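Local coordinates for protein uricase (Arthrobacter globiformis, PDB 2YZC) that catalyses the oxidation of uric acid to 5-hydroxyisourate with molecular oxygen, releasing hydrogen peroxide, and is held here with allantoate in its active site, at residues V44-R49 with D68-T73; Y75-D80 with G93-E98. All blocks are in the same frame, centred on the assembly; numbering follows the deposited sequence.

Interaction 1 of 2, residues V44-R49 with D68-T73; sequences VTSQLR and DTQKNT. With 1AL (allantoate ion), chain L.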
loop_
_atom_site.group_PDB
_atom_site.type_symbol
_atom_site.label_atom_id
_atom_site.label_comp_id
_atom_site.label_asym_id
_atom_site.label_seq_id
_atom_site.Cartn_x
_atom_site.Cartn_y
_atom_site.Cartn_z
ATOM N N VAL A 44 2.964 -17.506 6.680
ATOM C CA VAL A 44 2.559 -18.119 7.949
ATOM C C VAL A 44 2.753 -17.305 9.227
ATOM O O VAL A 44 3.763 -16.636 9.413
ATOM C CB VAL A 44 3.303 -19.471 8.132
ATOM C CG1 VAL A 44 2.785 -20.212 9.358
ATOM C CG2 VAL A 44 3.142 -20.323 6.866
ATOM N N THR A 45 1.769 -17.391 10.116
ATOM C CA THR A 45 1.827 -16.695 11.392
ATOM C C THR A 45 1.550 -17.707 12.500
ATOM O O THR A 45 0.599 -18.487 12.416
ATOM C CB THR A 45 0.791 -15.562 11.459
ATOM O OG1 THR A 45 1.177 -14.509 10.561
ATOM C CG2 THR A 45 0.692 -15.009 12.885
ATOM N N SER A 46 2.386 -17.679 13.534
ATOM C CA SER A 46 2.263 -18.589 14.669
ATOM C C SER A 46 2.218 -17.819 15.983
ATOM O O SER A 46 3.075 -16.974 16.236
ATOM C CB SER A 46 3.462 -19.547 14.689
ATOM O OG SER A 46 3.548 -20.275 15.906
ATOM N N GLN A 47 1.214 -18.096 16.809
ATOM C CA GLN A 47 1.110 -17.442 18.111
ATOM C C GLN A 47 0.644 -18.431 19.171
ATOM O O GLN A 47 -0.293 -19.203 18.959
ATOM C CB GLN A 47 0.173 -16.236 18.053
ATOM C CG GLN A 47 0.808 -15.033 17.359
ATOM C CD GLN A 47 -0.100 -13.829 17.340
ATOM O OE1 GLN A 47 0.208 -12.792 17.929
ATOM N NE2 GLN A 47 -1.232 -13.959 16.666
ATOM N N LEU A 48 1.312 -18.393 20.316
ATOM C CA LEU A 48 1.010 -19.304 21.402
ATOM C C LEU A 48 0.194 -18.670 22.512
ATOM O O LEU A 48 0.246 -17.462 22.728
ATOM C CB LEU A 48 2.311 -19.845 21.990
ATOM C CG LEU A 48 3.324 -20.390 20.979
ATOM C CD1 LEU A 48 4.541 -20.933 21.726
ATOM C CD2 LEU A 48 2.680 -21.476 20.132
ATOM N N ARG A 49 -0.552 -19.517 23.212
ATOM C CA ARG A 49 -1.376 -19.101 24.332
ATOM C C ARG A 49 -1.101 -20.072 25.471
ATOM O O ARG A 49 -0.866 -21.263 25.242
ATOM C CB ARG A 49 -2.855 -19.147 23.956
ATOM C CG ARG A 49 -3.248 -18.113 22.919
ATOM C CD ARG A 49 -4.626 -18.402 22.368
ATOM N NE ARG A 49 -5.010 -17.447 21.335
ATOM C CZ ARG A 49 -6.096 -17.560 20.579
ATOM N NH1 ARG A 49 -6.908 -18.596 20.737
ATOM N NH2 ARG A 49 -6.373 -16.633 19.671
ATOM N N ASP A 68 11.667 -16.593 17.334
ATOM C CA ASP A 68 12.653 -17.058 16.356
ATOM C C ASP A 68 12.568 -18.581 16.231
ATOM O O ASP A 68 12.724 -19.134 15.145
ATOM C CB ASP A 68 14.077 -16.665 16.774
ATOM C CG ASP A 68 15.119 -17.027 15.717
ATOM O OD1 ASP A 68 15.240 -16.289 14.717
ATOM O OD2 ASP A 68 15.810 -18.056 15.873
ATOM N N THR A 69 12.333 -19.254 17.355
ATOM C CA THR A 69 12.220 -20.707 17.363
ATOM C C THR A 69 10.962 -21.145 16.626
ATOM O O THR A 69 10.963 -22.152 15.915
ATOM C CB THR A 69 12.166 -21.254 18.797
ATOM O OG1 THR A 69 13.388 -20.932 19.470
ATOM C CG2 THR A 69 11.978 -22.767 18.786
ATOM N N GLN A 70 9.886 -20.388 16.805
ATOM C CA GLN A 70 8.635 -20.697 16.134
ATOM C C GLN A 70 8.861 -20.604 14.634
ATOM O O GLN A 70 8.383 -21.443 13.873
ATOM C CB GLN A 70 7.537 -19.732 16.586
ATOM C CG GLN A 70 7.145 -19.939 18.051
ATOM C CD GLN A 70 6.064 -18.993 18.528
ATOM O OE1 GLN A 70 5.019 -18.853 17.892
ATOM N NE2 GLN A 70 6.304 -18.347 19.667
ATOM N N LYS A 71 9.605 -19.585 14.212
ATOM C CA LYS A 71 9.906 -19.412 12.796
ATOM C C LYS A 71 10.704 -20.603 12.263
ATOM O O LYS A 71 10.413 -21.120 11.187
ATOM C CB LYS A 71 10.710 -18.128 12.576
ATOM C CG LYS A 71 11.178 -17.946 11.139
ATOM C CD LYS A 71 12.280 -16.904 11.032
ATOM C CE LYS A 71 13.555 -17.375 11.728
ATOM N NZ LYS A 71 14.674 -16.410 11.538
ATOM N N ASN A 72 11.721 -21.027 13.009
ATOM C CA ASN A 72 12.540 -22.164 12.587
ATOM C C ASN A 72 11.699 -23.429 12.442
ATOM O O ASN A 72 11.910 -24.226 11.527
ATOM C CB ASN A 72 13.662 -22.443 13.596
ATOM C CG ASN A 72 14.721 -21.362 13.614
ATOM O OD1 ASN A 72 14.904 -20.638 12.635
ATOM N ND2 ASN A 72 15.445 -21.264 14.720
ATOM N N THR A 73 10.751 -23.609 13.355
ATOM C CA THR A 73 9.895 -24.790 13.338
ATOM C C THR A 73 9.058 -24.853 12.066
ATOM O O THR A 73 8.839 -25.932 11.516
ATOM C CB THR A 73 8.986 -24.818 14.580
ATOM O OG1 THR A 73 9.798 -24.712 15.761
ATOM C CG2 THR A 73 8.204 -26.118 14.637
HETATM C C1 1AL L . 10.550 -10.921 22.692
HETATM O O2 1AL L . 10.738 -10.150 23.646
HETATM N N3 1AL L . 9.614 -11.911 22.722
HETATM N N4 1AL L . 11.376 -10.681 21.598
HETATM C C5 1AL L . 10.235 -11.206 19.267
HETATM O O6 1AL L . 9.053 -11.026 19.625
HETATM O O7 1AL L . 10.616 -11.422 18.107
HETATM C C8 1AL L . 11.260 -11.488 20.394
HETATM C C9 1AL L . 12.090 -13.778 20.056
HETATM O O10 1AL L . 12.691 -14.420 19.166
HETATM N N11 1AL L . 11.145 -14.350 20.867
HETATM N N12 1AL L . 12.335 -12.464 20.290
#

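Interaction 2 of 2, residues Y75-D80 with G93-E98; sequences YAFARD and GKHFTE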
loop_
_atom_site.group_PDB
_atom_site.type_symbol
_atom_site.label_atom_id
_atom_site.label_comp_id
_atom_site.label_asym_id
_atom_site.label_seq_id
_atom_site.Cartn_x
_atom_site.Cartn_y
_atom_site.Cartn_z
ATOM N N TYR A 75 9.867 -23.697 9.055
ATOM C CA TYR A 75 10.714 -24.152 7.957
ATOM C C TYR A 75 11.106 -25.625 8.111
ATOM O O TYR A 75 11.122 -26.373 7.136
ATOM C CB TYR A 75 11.962 -23.265 7.851
ATOM C CG TYR A 75 11.660 -21.874 7.327
ATOM C CD1 TYR A 75 11.102 -21.699 6.061
ATOM C CD2 TYR A 75 11.902 -20.739 8.104
ATOM C CE1 TYR A 75 10.786 -20.431 5.577
ATOM C CE2 TYR A 75 11.591 -19.455 7.629
ATOM C CZ TYR A 75 11.033 -19.315 6.368
ATOM O OH TYR A 75 10.713 -18.069 5.892
ATOM N N ALA A 76 11.415 -26.044 9.334
ATOM C CA ALA A 76 11.792 -27.434 9.579
ATOM C C ALA A 76 10.637 -28.359 9.204
ATOM O O ALA A 76 10.847 -29.399 8.579
ATOM C CB ALA A 76 12.170 -27.638 11.049
ATOM N N PHE A 77 9.419 -27.979 9.573
ATOM C CA PHE A 77 8.270 -28.811 9.255
ATOM C C PHE A 77 7.973 -28.818 7.764
ATOM O O PHE A 77 7.515 -29.829 7.234
ATOM C CB PHE A 77 7.022 -28.356 10.030
ATOM C CG PHE A 77 6.976 -28.837 11.461
ATOM C CD1 PHE A 77 5.795 -28.747 12.196
ATOM C CD2 PHE A 77 8.105 -29.375 12.077
ATOM C CE1 PHE A 77 5.737 -29.187 13.520
ATOM C CE2 PHE A 77 8.057 -29.818 13.402
ATOM C CZ PHE A 77 6.871 -29.724 14.124
ATOM N N ALA A 78 8.249 -27.703 7.086
ATOM C CA ALA A 78 7.985 -27.605 5.651
ATOM C C ALA A 78 8.823 -28.609 4.867
ATOM O O ALA A 78 8.406 -29.084 3.816
ATOM C CB ALA A 78 8.266 -26.188 5.153
ATOM N N ARG A 79 10.003 -28.929 5.388
ATOM C CA ARG A 79 10.900 -29.886 4.742
ATOM C C ARG A 79 10.248 -31.244 4.486
ATOM O O ARG A 79 10.548 -31.898 3.488
ATOM C CB ARG A 79 12.158 -30.085 5.596
ATOM C CG ARG A 79 13.076 -31.202 5.110
ATOM C CD ARG A 79 13.681 -30.900 3.740
ATOM N NE ARG A 79 14.619 -31.946 3.332
ATOM C CZ ARG A 79 14.272 -33.059 2.690
ATOM N NH1 ARG A 79 13.001 -33.278 2.370
ATOM N NH2 ARG A 79 15.193 -33.961 2.375
ATOM N N ASP A 80 9.368 -31.676 5.388
ATOM C CA ASP A 80 8.693 -32.967 5.234
ATOM C C ASP A 80 7.543 -32.904 4.238
ATOM O O ASP A 80 6.983 -33.932 3.859
ATOM C CB ASP A 80 8.150 -33.452 6.580
ATOM C CG ASP A 80 9.233 -33.607 7.618
ATOM O OD1 ASP A 80 10.248 -34.268 7.317
ATOM O OD2 ASP A 80 9.071 -33.068 8.735
ATOM N N GLY A 93 0.365 -26.520 15.124
ATOM C CA GLY A 93 -0.414 -26.327 16.332
ATOM C C GLY A 93 -0.264 -27.451 17.335
ATOM O O GLY A 93 -0.069 -27.205 18.527
ATOM N N LYS A 94 -0.362 -28.689 16.864
ATOM C CA LYS A 94 -0.232 -29.837 17.754
ATOM C C LYS A 94 1.164 -29.891 18.359
ATOM O O LYS A 94 1.327 -30.237 19.528
ATOM C CB LYS A 94 -0.518 -31.135 17.001
ATOM C CG LYS A 94 -1.935 -31.246 16.464
ATOM C CD LYS A 94 -2.104 -32.539 15.677
ATOM C CE LYS A 94 -3.450 -32.601 14.985
ATOM N NZ LYS A 94 -3.566 -33.815 14.121
ATOM N N HIS A 95 2.167 -29.543 17.559
ATOM C CA HIS A 95 3.552 -29.554 18.018
ATOM C C HIS A 95 3.774 -28.659 19.232
ATOM O O HIS A 95 4.306 -29.102 20.253
ATOM C CB HIS A 95 4.494 -29.088 16.907
ATOM C CG HIS A 95 5.867 -28.748 17.396
ATOM N ND1 HIS A 95 6.759 -29.704 17.835
ATOM C CD2 HIS A 95 6.481 -27.554 17.567
ATOM C CE1 HIS A 95 7.863 -29.112 18.257
ATOM N NE2 HIS A 95 7.720 -27.809 18.105
ATOM N N PHE A 96 3.384 -27.393 19.115
ATOM C CA PHE A 96 3.576 -26.454 20.212
ATOM C C PHE A 96 2.727 -26.752 21.439
ATOM O O PHE A 96 3.217 -26.677 22.565
ATOM C CB PHE A 96 3.319 -25.023 19.738
ATOM C CG PHE A 96 4.357 -24.517 18.783
ATOM C CD1 PHE A 96 5.671 -24.336 19.200
ATOM C CD2 PHE A 96 4.034 -24.273 17.453
ATOM C CE1 PHE A 96 6.655 -23.922 18.298
ATOM C CE2 PHE A 96 5.010 -23.857 16.544
ATOM C CZ PHE A 96 6.319 -23.684 16.968
ATOM N N THR A 97 1.461 -27.094 21.232
ATOM C CA THR A 97 0.581 -27.380 22.359
ATOM C C THR A 97 1.009 -28.643 23.108
ATOM O O THR A 97 1.013 -28.673 24.341
ATOM C CB THR A 97 -0.881 -27.525 21.896
ATOM O OG1 THR A 97 -0.977 -28.568 20.922
ATOM C CG2 THR A 97 -1.370 -26.223 21.271
ATOM N N GLU A 98 1.385 -29.675 22.363
ATOM C CA GLU A 98 1.811 -30.930 22.967
ATOM C C GLU A 98 3.261 -30.897 23.453
ATOM O O GLU A 98 3.634 -31.631 24.364
ATOM C CB GLU A 98 1.638 -32.072 21.962
ATOM C CG GLU A 98 0.190 -32.397 21.628
ATOM C CD GLU A 98 0.060 -33.289 20.406
ATOM O OE1 GLU A 98 0.791 -34.300 20.323
ATOM O OE2 GLU A 98 -0.778 -32.980 19.529
#

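Interaction 1 of 2, residues V44-R49 with D68-T73
Gln70 reaches from helix 67-78 to Ser46 and Leu48 on strand 38-50, tying helix to sheet in the T-fold (tunnelling fold) of the uricase family, in which helices pack on an antiparallel sheet. The segment axes come within 9.1 Å, a gap that suits a long side chain ending in a polar group. Gln70 CB passes 4.1 Å from Ser46 OG, and the chain then runs on extended, CG anti to the carbonyl carbon (chi1 -68°). CD lies beside Leu48 CG, and there the amide divides its work. OE1 accepts a hydrogen bond of 2.9 Å from Ser46 OG, in the carbonyl plane on a lone pair, with a C=O...donor angle of 138°. NE2 packs against Leu48 CD1 at 3.7 Å and donates to the backbone oxygen of Val65, so each end of this buried amide has a hydrogen-bond partner, which settles which end is oxygen and which nitrogen. With an alanine here, the buried Ser46 hydroxyl would probably lose this acceptor, and a gap would be likely to open beside Leu48. Serine suits its place by being short enough to stay near the strand while offering a donor. Two residues before Gln70, Asp68 N donates to O10 of allantoate at 3.0 Å, with an N-H...acceptor angle of 152°.

Interaction 2 of 2, residues Y75-D80 with G93-E98
Phe77 of helix 67-78 drives its ring edge into the face of the His95 imidazole on helix 85-99, a T-shaped pair whose planes stand at 76° and whose centroids are 5.1 Å apart. It joins two helices that both pack against strand 38-50, through Gln70 and Phe96. The backbones remain well separated, Phe77 CA and His95 CA being 10.0 Å apart, a gap that two large flat side chains span. Phe77 has CG anti to its own carbonyl carbon (chi1 -80°), which sends the ring out toward the neighbouring helix. His95 takes the other course: its CG lies beside the carbonyl carbon and opposite the backbone N (chi1 166°), which carries the ring toward Phe77; the second torsion, chi2, then turns a face to it. Phe77 CZ thus settles above the rim of that ring, 3.6 Å from His95 CG, while Phe77 CE1 rests 3.6 Å from His95 CB. Phe88 and Leu92 of helix 85-99 also touch Phe77, and Arg91 makes a cation-pi contact with it. No hydrogen bond crosses between the segments. Cohesion probably rests on dispersion, with a contribution from the C-H edge meeting the imidazole pi face if the ring is neutral.

Overall arrangement
Helix 67-78 belongs to both contacts: its first part faces strand 38-50 in interaction 1, and its C-terminal part, through Phe77, meets helix 85-99 in interaction 2. The contact centres are about 9 Å apart, and Phe96 joins them, its CB 3.6 Å from Leu48 CD2 and its CZ 3.8 Å from Thr73 CB. Thr73 CG2 also lies 3.7 Å from His95 CD2, so the two helices and the strand beneath them pack as one continuous interface. Only interaction 1 reaches the pocket, which a second subunit completes: His251, Leu222 and Arg180 of that subunit bind the same allantoate as Asp68 and Thr67. Interaction 2 lies away from the allantoate pocket and makes no contact with the ligand.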